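Thioredoxin-like protein (Bacteroides caccae ATCC 43185, PDB 4YOD) probably acts as a thiol-disulfide oxidoreductase through its thioredoxin-like fold, which is joined to a helical region of unknown function. Local coordinates at residues 68-72 with 73-77; 98-101 with 102-106; 131-134 with 135-138; 272-276 with 277-281. All coordinates share one frame; numbering follows the deposited sequence. Where two conformers were deposited one is given.

Contact 1: 68-72 with 73-77; sequences NHVPL and KTAQE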
loop_
_atom_site.group_PDB
_atom_site.type_symbol
_atom_site.label_atom_id
_atom_site.label_comp_id
_atom_site.label_asym_id
_atom_site.label_seq_id
_atom_site.Cartn_x
_atom_site.Cartn_y
_atom_site.Cartn_z
ATOM N N ASN A 68 5.667 -7.938 10.510
ATOM C CA ASN A 68 5.554 -6.582 11.063
ATOM C C ASN A 68 6.437 -6.356 12.299
ATOM O O ASN A 68 6.608 -5.205 12.706
ATOM C CB ASN A 68 4.097 -6.292 11.454
ATOM C CG ASN A 68 3.165 -6.120 10.288
ATOM O OD1 ASN A 68 3.333 -5.236 9.456
ATOM N ND2 ASN A 68 2.121 -6.922 10.241
ATOM N N HIS A 69 6.944 -7.427 12.928
ATOM C CA HIS A 69 7.674 -7.322 14.201
ATOM C C HIS A 69 9.203 -7.312 14.031
ATOM O O HIS A 69 9.923 -7.401 15.022
ATOM C CB HIS A 69 7.245 -8.457 15.169
ATOM C CG HIS A 69 5.756 -8.594 15.351
ATOM N ND1 HIS A 69 5.183 -9.810 15.693
ATOM C CD2 HIS A 69 4.770 -7.667 15.233
ATOM C CE1 HIS A 69 3.879 -9.587 15.765
ATOM N NE2 HIS A 69 3.581 -8.313 15.487
ATOM N N VAL A 70 9.695 -7.173 12.785
ATOM C CA VAL A 70 11.126 -7.146 12.487
ATOM C C VAL A 70 11.456 -5.905 11.646
ATOM O O VAL A 70 10.535 -5.366 11.029
ATOM C CB VAL A 70 11.598 -8.448 11.768
ATOM C CG1 VAL A 70 11.437 -9.670 12.658
ATOM C CG2 VAL A 70 10.902 -8.655 10.412
ATOM N N PRO A 71 12.740 -5.466 11.525
ATOM C CA PRO A 71 13.039 -4.347 10.610
ATOM C C PRO A 71 12.539 -4.655 9.202
ATOM O O PRO A 71 12.521 -5.821 8.796
ATOM C CB PRO A 71 14.569 -4.257 10.651
ATOM C CG PRO A 71 14.943 -4.821 12.002
ATOM C CD PRO A 71 13.970 -5.946 12.206
ATOM N N LEU A 72 12.088 -3.632 8.469
ATOM C CA LEU A 72 11.552 -3.825 7.119
ATOM C C LEU A 72 12.531 -4.566 6.199
ATOM O O LEU A 72 12.092 -5.435 5.442
ATOM C CB LEU A 72 11.155 -2.474 6.497
ATOM C CG LEU A 72 10.573 -2.493 5.072
ATOM C CD1 LEU A 72 9.384 -3.502 4.920
ATOM C CD2 LEU A 72 10.170 -1.088 4.640
ATOM N N LYS A 73 13.841 -4.242 6.259
ATOM C CA LYS A 73 14.827 -4.902 5.388
ATOM C C LYS A 73 14.917 -6.404 5.677
ATOM O O LYS A 73 15.055 -7.176 4.739
ATOM C CB LYS A 73 16.209 -4.260 5.501
ATOM C CG LYS A 73 16.314 -2.929 4.751
ATOM C CD LYS A 73 17.645 -2.241 5.024
ATOM C CE LYS A 73 17.735 -0.880 4.384
ATOM N NZ LYS A 73 19.008 -0.197 4.740
ATOM N N THR A 74 14.769 -6.815 6.947
ATOM C CA THR A 74 14.777 -8.220 7.373
ATOM C C THR A 74 13.535 -8.925 6.828
ATOM O O THR A 74 13.638 -10.035 6.295
ATOM C CB THR A 74 14.856 -8.291 8.904
ATOM O OG1 THR A 74 16.028 -7.589 9.316
ATOM C CG2 THR A 74 14.888 -9.729 9.436
ATOM N N ALA A 75 12.370 -8.269 6.934
ATOM C CA ALA A 75 11.120 -8.795 6.398
ATOM C C ALA A 75 11.220 -8.951 4.864
ATOM O O ALA A 75 10.920 -10.023 4.347
ATOM C CB ALA A 75 9.966 -7.875 6.778
ATOM N N GLN A 76 11.720 -7.922 4.153
ATOM C CA GLN A 76 11.840 -7.949 2.683
ATOM C C GLN A 76 12.780 -9.080 2.218
ATOM O O GLN A 76 12.451 -9.762 1.246
ATOM C CB GLN A 76 12.277 -6.584 2.140
ATOM C CG GLN A 76 11.133 -5.565 2.237
ATOM C CD GLN A 76 11.540 -4.166 1.834
ATOM O OE1 GLN A 76 12.660 -3.729 2.108
ATOM N NE2 GLN A 76 10.612 -3.411 1.230
ATOM N N GLU A 77 13.930 -9.274 2.913
ATOM C CA GLU A 77 14.883 -10.348 2.616
ATOM C C GLU A 77 14.232 -11.731 2.821
ATOM O O GLU A 77 14.400 -12.627 1.983
ATOM C CB GLU A 77 16.140 -10.211 3.497
ATOM C CG GLU A 77 17.203 -11.267 3.238
ATOM C CD GLU A 77 18.470 -11.099 4.051
ATOM O OE1 GLU A 77 19.348 -10.308 3.631
ATOM O OE2 GLU A 77 18.589 -11.762 5.106
#
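P71 and A75 are tied by the first full turn of helix 72-85: A75 N donates to P71 O at 3.1 Å, and Q76 N to L72 O at 2.8 Å, both nearly straight at N-H angles of 165° and 164°. T74 N adds a weak bond to the same P71 oxygen. The chain enters extended through V70 and P71 and coils from L72 onward, which leaves P71 as the N-cap residue. Its pyrrolidine ring lies alongside the T74 side chain, both pointing the same way, with P71 CB 3.9 Å from T74 OG1; this is van der Waals packing beside the turn. V70 turns inward instead, and its CG2 methyl rests 3.8 Å from A75 CB. V70 lies in the short connection between helices 53-66 and 72-85 of the all-helical N-terminal half, where it also packs on A31 and V35 of helix 27-37, while A75 touches F116 of helix 114-125. One turn on, L72 and Q76 cross at a slant. With L72 CG anti to its backbone N (chi1 180°), the isobutyl group reaches across the amide of Q76, and L72 CG comes 3.8 Å from Q76 CD. The Q76 chain runs extended beyond CG and carries NE2 to the backbone oxygen of E115. Replacing Q76 with an alanine would probably leave E115 O without that amide donor and strip L72 of the flat group its branch leans on.

Contact 2: 98-101 with 102-106; sequences DLAD and KYLYD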
loop_
_atom_site.group_PDB
_atom_site.type_symbol
_atom_site.label_atom_id
_atom_site.label_comp_id
_atom_site.label_asym_id
_atom_site.label_seq_id
_atom_site.Cartn_x
_atom_site.Cartn_y
_atom_site.Cartn_z
ATOM N N ASP A 98 -0.143 -16.002 -5.494
ATOM C CA ASP A 98 -1.556 -15.588 -5.530
ATOM C C ASP A 98 -2.014 -15.194 -4.118
ATOM O O ASP A 98 -2.716 -14.188 -3.974
ATOM C CB ASP A 98 -2.450 -16.676 -6.117
ATOM C CG ASP A 98 -3.919 -16.304 -6.127
ATOM O OD1 ASP A 98 -4.303 -15.421 -6.936
ATOM O OD2 ASP A 98 -4.677 -16.856 -5.292
ATOM N N LEU A 99 -1.591 -15.947 -3.073
ATOM C CA LEU A 99 -1.882 -15.576 -1.681
ATOM C C LEU A 99 -1.253 -14.216 -1.327
ATOM O O LEU A 99 -1.874 -13.436 -0.612
ATOM C CB LEU A 99 -1.374 -16.625 -0.681
ATOM C CG LEU A 99 -2.122 -17.972 -0.605
ATOM C CD1 LEU A 99 -1.567 -18.801 0.511
ATOM C CD2 LEU A 99 -3.631 -17.795 -0.385
ATOM N N ALA A 100 -0.011 -13.948 -1.813
ATOM C CA ALA A 100 0.693 -12.667 -1.599
ATOM C C ALA A 100 -0.112 -11.513 -2.195
ATOM O O ALA A 100 -0.253 -10.494 -1.545
ATOM C CB ALA A 100 2.083 -12.713 -2.209
ATOM N N ASP A 101 -0.714 -11.703 -3.379
ATOM C CA ASP A 101 -1.580 -10.698 -4.018
ATOM C C ASP A 101 -2.830 -10.485 -3.124
ATOM O O ASP A 101 -3.069 -9.369 -2.643
ATOM C CB ASP A 101 -1.958 -11.170 -5.448
ATOM C CG ASP A 101 -2.919 -10.310 -6.259
ATOM O OD1 ASP A 101 -3.289 -9.218 -5.788
ATOM O OD2 ASP A 101 -3.237 -10.696 -7.400
ATOM N N LYS A 102 -3.572 -11.577 -2.836
ATOM C CA LYS A 102 -4.790 -11.554 -2.019
ATOM C C LYS A 102 -4.627 -10.795 -0.689
ATOM O O LYS A 102 -5.525 -10.043 -0.315
ATOM C CB LYS A 102 -5.261 -12.998 -1.726
ATOM C CG LYS A 102 -6.583 -13.101 -0.982
ATOM C CD LYS A 102 -7.024 -14.548 -0.858
ATOM C CE LYS A 102 -8.287 -14.694 -0.038
ATOM N NZ LYS A 102 -8.726 -16.117 0.028
ATOM N N TYR A 103 -3.506 -10.976 0.018
ATOM C CA TYR A 103 -3.361 -10.344 1.327
ATOM C C TYR A 103 -2.519 -9.066 1.340
ATOM O O TYR A 103 -2.814 -8.176 2.134
ATOM C CB TYR A 103 -2.789 -11.355 2.331
ATOM C CG TYR A 103 -3.824 -12.399 2.683
ATOM C CD1 TYR A 103 -4.849 -12.114 3.582
ATOM C CD2 TYR A 103 -3.832 -13.644 2.053
ATOM C CE1 TYR A 103 -5.850 -13.044 3.858
ATOM C CE2 TYR A 103 -4.814 -14.594 2.345
ATOM C CZ TYR A 103 -5.832 -14.276 3.230
ATOM O OH TYR A 103 -6.817 -15.179 3.522
ATOM N N LEU A 104 -1.475 -8.977 0.511
ATOM C CA LEU A 104 -0.578 -7.824 0.566
ATOM C C LEU A 104 -0.836 -6.786 -0.506
ATOM O O LEU A 104 -0.358 -5.661 -0.338
ATOM C CB LEU A 104 0.906 -8.264 0.498
ATOM C CG LEU A 104 1.381 -9.307 1.502
ATOM C CD1 LEU A 104 2.723 -9.902 1.063
ATOM C CD2 LEU A 104 1.435 -8.738 2.920
ATOM N N TYR A 105 -1.568 -7.113 -1.579
ATOM C CA TYR A 105 -1.813 -6.135 -2.665
ATOM C C TYR A 105 -3.259 -5.651 -2.748
ATOM O O TYR A 105 -3.478 -4.449 -2.939
ATOM C CB TYR A 105 -1.409 -6.717 -4.048
ATOM C CG TYR A 105 -1.293 -5.688 -5.161
ATOM C CD1 TYR A 105 -0.328 -4.681 -5.114
ATOM C CD2 TYR A 105 -2.114 -5.748 -6.283
ATOM C CE1 TYR A 105 -0.151 -3.792 -6.176
ATOM C CE2 TYR A 105 -1.993 -4.818 -7.322
ATOM C CZ TYR A 105 -0.991 -3.857 -7.275
ATOM O OH TYR A 105 -0.824 -2.953 -8.307
ATOM N N ASP A 106 -4.231 -6.590 -2.720
ATOM C CA ASP A 106 -5.668 -6.320 -2.832
ATOM C C ASP A 106 -6.081 -5.133 -1.926
ATOM O O ASP A 106 -5.801 -5.170 -0.723
ATOM C CB ASP A 106 -6.486 -7.587 -2.473
ATOM C CG ASP A 106 -7.961 -7.573 -2.866
ATOM O OD1 ASP A 106 -8.595 -6.499 -2.781
ATOM O OD2 ASP A 106 -8.501 -8.654 -3.171
#
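D101 O accepts two amides near the C-terminal part of helix 90-105, Y105 N at 2.9 Å and D106 N at 3.0 Å, after regular bonds such as K102 N to D98 O; the step from D101 to D106 is a wider pi-type turn. The two donors come from opposite faces of the carbonyl plane. The D101 side chain also meets Y105: its OD1 sits 3.6 Å from Y105 CB, at the edge of the ring and near its plane, with carboxylate and ring planes 67° apart. The Y103 ring instead turns its edge to backbone, with Y103 CD2 3.3 Å from L99 O. Over one face of that ring, toward the rim, passes K102 CG, 4.0 Å above the plane. Apolar packing is looser, with L99 CD2 4.4 Å from Y103 CE2. Outside the turn, E57 OE2 takes both K102 NZ in a salt bridge and the hydroxyl of Y103, while D101 OD2 pairs with R141. A carboxylate oxygen at an aromatic edge faces the slightly positive ring hydrogens, so the approach of D101 to Y105 is probably mildly favourable, and the R141 charge is likely to keep D101 ionised.

Contact 3: 131-134 with 135-138; sequences EEIE and KVRP
K135 N is shared by two carbonyls of the first turn of helix 132-146: E132 O at 3.1 Å and, weakly, E131 O at 3.3 Å. Neither bond is ideal. The better one meets the E132 carbonyl from above its plane, 67° out of it, so it misses the lone pairs. I133 O holds V136 N in a further weak bond and also receives a water at 2.7 Å. That same water accepts from R137 N at 2.8 Å and so bridges I133 and R137 where a direct bond is missing. P138 has no N-H to give; its ring is set against the previous turn instead, with P138 CD 3.2 Å from E134 O, and the helix kinks there.

The start of the turn is secured by E134, whose side chain reaches back toward E131, so that OE1 accepts from E131 N at 2.9 Å through its anti lone pair, almost straight at 174°. The I133 and V136 side chains also touch, with I133 CD1 4.2 Å from V136 CG2. E134 OE1 also forms a salt bridge with K90, and K135 NZ bonds A125 O, while P138 packs on L121 and M124 of helix 114-125. With the backbone bonds here weak or poorly directed, the straight bond from E131 N to E134 OE1 is likely to help fix this turn, and the carboxylate probably stays ionised beside the K90 ammonium.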
loop_
_atom_site.group_PDB
_atom_site.type_symbol
_atom_site.label_atom_id
_atom_site.label_comp_id
_atom_site.label_asym_id
_atom_site.label_seq_id
_atom_site.Cartn_x
_atom_site.Cartn_y
_atom_site.Cartn_z
ATOM N N GLU A 131 6.752 -18.054 -17.566
ATOM C CA GLU A 131 6.867 -17.774 -19.001
ATOM C C GLU A 131 6.916 -16.262 -19.167
ATOM O O GLU A 131 6.469 -15.543 -18.266
ATOM C CB GLU A 131 5.673 -18.373 -19.770
ATOM C CG GLU A 131 5.572 -19.895 -19.731
ATOM C CD GLU A 131 6.671 -20.666 -20.442
ATOM O OE1 GLU A 131 7.013 -20.308 -21.594
ATOM O OE2 GLU A 131 7.174 -21.648 -19.848
ATOM N N GLU A 132 7.451 -15.764 -20.280
ATOM C CA GLU A 132 7.542 -14.320 -20.491
ATOM C C GLU A 132 6.149 -13.601 -20.368
ATOM O O GLU A 132 6.090 -12.533 -19.752
ATOM C CB GLU A 132 8.241 -13.988 -21.823
ATOM C CG GLU A 132 7.635 -14.652 -23.040
ATOM C CD GLU A 132 8.493 -14.738 -24.288
ATOM O OE1 GLU A 132 9.278 -13.800 -24.566
ATOM O OE2 GLU A 132 8.340 -15.744 -25.015
ATOM N N ILE A 133 5.046 -14.217 -20.855
ATOM C CA ILE A 133 3.703 -13.620 -20.758
ATOM C C ILE A 133 3.255 -13.520 -19.295
ATOM O O ILE A 133 2.585 -12.545 -18.930
ATOM C CB ILE A 133 2.633 -14.357 -21.631
ATOM C CG1 ILE A 133 1.309 -13.550 -21.751
ATOM C CG2 ILE A 133 2.353 -15.789 -21.154
ATOM C CD1 ILE A 133 1.416 -12.124 -22.395
ATOM N N GLU A 134 3.633 -14.506 -18.461
ATOM C CA GLU A 134 3.268 -14.517 -17.042
ATOM C C GLU A 134 4.046 -13.460 -16.256
ATOM O O GLU A 134 3.618 -13.099 -15.168
ATOM C CB GLU A 134 3.489 -15.904 -16.432
ATOM C CG GLU A 134 2.648 -16.992 -17.071
ATOM C CD GLU A 134 2.945 -18.360 -16.496
ATOM O OE1 GLU A 134 4.102 -18.823 -16.629
ATOM O OE2 GLU A 134 2.025 -18.961 -15.892
ATOM N N LYS A 135 5.145 -12.933 -16.809
ATOM C CA LYS A 135 5.923 -11.887 -16.123
ATOM C C LYS A 135 5.418 -10.461 -16.456
ATOM O O LYS A 135 5.789 -9.521 -15.755
ATOM C CB LYS A 135 7.422 -12.003 -16.445
ATOM C CG LYS A 135 8.102 -13.199 -15.779
ATOM C CD LYS A 135 9.620 -13.150 -16.011
ATOM C CE LYS A 135 10.345 -14.369 -15.473
ATOM N NZ LYS A 135 11.833 -14.147 -15.364
ATOM N N VAL A 136 4.558 -10.303 -17.487
ATOM C CA VAL A 136 4.016 -8.993 -17.899
ATOM C C VAL A 136 3.297 -8.288 -16.714
ATOM O O VAL A 136 3.626 -7.141 -16.414
ATOM C CB VAL A 136 3.102 -9.090 -19.159
ATOM C CG1 VAL A 136 2.363 -7.771 -19.417
ATOM C CG2 VAL A 136 3.919 -9.486 -20.393
ATOM N N ARG A 137 2.339 -8.946 -16.057
ATOM C CA ARG A 137 1.629 -8.295 -14.950
ATOM C C ARG A 137 2.555 -8.027 -13.719
ATOM O O ARG A 137 2.545 -6.882 -13.292
ATOM C CB ARG A 137 0.346 -9.024 -14.544
ATOM C CG ARG A 137 -0.523 -8.157 -13.608
ATOM C CD ARG A 137 -1.895 -8.730 -13.332
ATOM N NE ARG A 137 -1.842 -9.896 -12.450
ATOM C CZ ARG A 137 -2.914 -10.558 -12.024
ATOM N NH1 ARG A 137 -4.132 -10.162 -12.377
ATOM N NH2 ARG A 137 -2.776 -11.615 -11.236
ATOM N N PRO A 138 3.371 -8.944 -13.132
ATOM C CA PRO A 138 4.225 -8.523 -12.001
ATOM C C PRO A 138 5.198 -7.387 -12.341
ATOM O O PRO A 138 5.400 -6.533 -11.498
ATOM C CB PRO A 138 5.019 -9.779 -11.630
ATOM C CG PRO A 138 4.810 -10.724 -12.718
ATOM C CD PRO A 138 3.515 -10.396 -13.388
HETATM O O HOH W 1 1.202 -11.358 -16.897
#

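Contact 4: 272-276 with 277-281; sequences KDATT and QAIEE
T275 OG1 caps the first turn of helix 276-286, taking A278 N at 3.1 Å with an N-H angle of 154°. The hydroxyl is placed there by a chi1 of 63°, between the backbone N and the carbonyl carbon, and it also stands 3.4 Å from A278 CB. The T275 backbone joins in: its O accepts from I279 N at 3.2 Å, and one residue on T276 O takes E280 N at 3.0 Å. A water lies 2.8 Å from T275 OG1 and gives a weak bond to Q277 OE1, linking the cap to a side chain of the first turn.

Behind these polar bonds A274 points its methyl at the helix, with A274 CB 4.0 Å from I279 CG1 and 4.2 Å from A278 CB. I279 also lies against L260 of strand 259-263 and I202 of helix 200-207. A serine in place of I279 would probably open a gap between A274, L260 and I202 and leave a hydroxyl among those apolar neighbours. Farther out, A274 pairs through its backbone with L260, and D273 OD1 bonds T259 OG1, so the turn into the helix is fixed to the neighbouring strand. T276 reaches T192 and L196 of helix 187-197. A threonine N-cap thus starts the C-terminal helix that follows the last strand and packs on the central sheet, as in the thioredoxin fold.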
loop_
_atom_site.group_PDB
_atom_site.type_symbol
_atom_site.label_atom_id
_atom_site.label_comp_id
_atom_site.label_asym_id
_atom_site.label_seq_id
_atom_site.Cartn_x
_atom_site.Cartn_y
_atom_site.Cartn_z
ATOM N N LYS A 272 1.613 6.305 2.184
ATOM C CA LYS A 272 1.059 5.925 0.893
ATOM C C LYS A 272 -0.163 5.069 1.107
ATOM O O LYS A 272 -0.070 4.075 1.833
ATOM C CB LYS A 272 2.118 5.161 0.076
ATOM C CG LYS A 272 1.612 4.651 -1.274
ATOM C CD LYS A 272 2.686 3.944 -2.057
ATOM C CE LYS A 272 2.304 3.894 -3.513
ATOM N NZ LYS A 272 3.466 3.554 -4.360
ATOM N N ASP A 273 -1.315 5.450 0.492
ATOM C CA ASP A 273 -2.577 4.696 0.601
ATOM C C ASP A 273 -2.909 4.436 2.084
ATOM O O ASP A 273 -3.187 3.306 2.494
ATOM C CB ASP A 273 -2.479 3.378 -0.210
ATOM C CG ASP A 273 -2.290 3.576 -1.713
ATOM O OD1 ASP A 273 -2.511 4.710 -2.202
ATOM O OD2 ASP A 273 -1.944 2.595 -2.402
ATOM N N ALA A 274 -2.819 5.497 2.895
ATOM C CA ALA A 274 -2.976 5.433 4.346
ATOM C C ALA A 274 -4.402 5.599 4.803
ATOM O O ALA A 274 -5.203 6.239 4.125
ATOM C CB ALA A 274 -2.117 6.507 4.997
ATOM N N THR A 275 -4.706 5.090 6.007
ATOM C CA THR A 275 -6.017 5.304 6.616
ATOM C C THR A 275 -6.044 6.721 7.207
ATOM O O THR A 275 -4.980 7.303 7.421
ATOM C CB THR A 275 -6.291 4.258 7.684
ATOM O OG1 THR A 275 -5.321 4.396 8.735
ATOM C CG2 THR A 275 -6.320 2.829 7.125
ATOM N N THR A 276 -7.243 7.260 7.500
ATOM C CA THR A 276 -7.372 8.563 8.159
ATOM C C THR A 276 -6.715 8.505 9.551
ATOM O O THR A 276 -6.099 9.479 9.963
ATOM C CB THR A 276 -8.839 9.021 8.272
ATOM O OG1 THR A 276 -9.586 8.035 8.985
ATOM C CG2 THR A 276 -9.480 9.310 6.917
ATOM N N GLN A 277 -6.805 7.348 10.244
ATOM C CA GLN A 277 -6.224 7.157 11.585
ATOM C C GLN A 277 -4.678 7.235 11.537
ATOM O O GLN A 277 -4.083 7.857 12.419
ATOM C CB GLN A 277 -6.688 5.824 12.214
ATOM C CG GLN A 277 -6.167 5.596 13.638
ATOM C CD GLN A 277 -6.533 4.254 14.240
ATOM O OE1 GLN A 277 -6.647 3.229 13.553
ATOM N NE2 GLN A 277 -6.670 4.226 15.560
ATOM N N ALA A 278 -4.048 6.631 10.503
ATOM C CA ALA A 278 -2.594 6.629 10.315
ATOM C C ALA A 278 -2.084 8.059 10.091
ATOM O O ALA A 278 -1.097 8.460 10.701
ATOM C CB ALA A 278 -2.213 5.740 9.124
ATOM N N ILE A 279 -2.780 8.831 9.245
ATOM C CA ILE A 279 -2.414 10.223 8.953
ATOM C C ILE A 279 -2.562 11.054 10.227
ATOM O O ILE A 279 -1.649 11.814 10.572
ATOM C CB ILE A 279 -3.233 10.795 7.772
ATOM C CG1 ILE A 279 -2.748 10.151 6.446
ATOM C CG2 ILE A 279 -3.102 12.352 7.681
ATOM C CD1 ILE A 279 -3.693 10.310 5.350
ATOM N N GLU A 280 -3.696 10.895 10.925
ATOM C CA GLU A 280 -3.971 11.628 12.162
ATOM C C GLU A 280 -2.898 11.332 13.208
ATOM O O GLU A 280 -2.384 12.262 13.811
ATOM C CB GLU A 280 -5.375 11.284 12.694
ATOM C CG GLU A 280 -5.804 12.092 13.903
ATOM C CD GLU A 280 -7.126 11.693 14.535
ATOM O OE1 GLU A 280 -7.676 10.624 14.179
ATOM O OE2 GLU A 280 -7.608 12.454 15.403
ATOM N N GLU A 281 -2.532 10.048 13.403
ATOM C CA GLU A 281 -1.529 9.729 14.415
ATOM C C GLU A 281 -0.170 10.267 14.027
ATOM O O GLU A 281 0.477 10.864 14.872
ATOM C CB GLU A 281 -1.460 8.238 14.697
ATOM C CG GLU A 281 -2.641 7.729 15.503
ATOM C CD GLU A 281 -2.499 6.296 15.976
ATOM O OE1 GLU A 281 -1.423 5.696 15.749
ATOM O OE2 GLU A 281 -3.467 5.772 16.573
HETATM O O HOH W 2 -4.843 2.524 10.738
#

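Contacts 1, 2 and 3 follow one another along the chain in the helical N-terminal half, on helices 72-85, 90-105 and 132-146; contact 4 comes last, where strand 269-272 of the thioredoxin-like sheet leads into helix 276-286. The centres of contacts 2 and 3 are about 17 Å apart, and these two touch where D101 OD2 lies 4.0 Å from R137 NH2. Contact 1 lies about 18 Å from contact 2, centre to centre. Helix 114-125 packs against contacts 1, 2 and 3, giving them a common neighbour. The centres of contacts 3 and 4 are about 33 Å apart. The helical and thioredoxin-like parts are joined by a salt bridge of K272 with E114 at the start of helix 114-125.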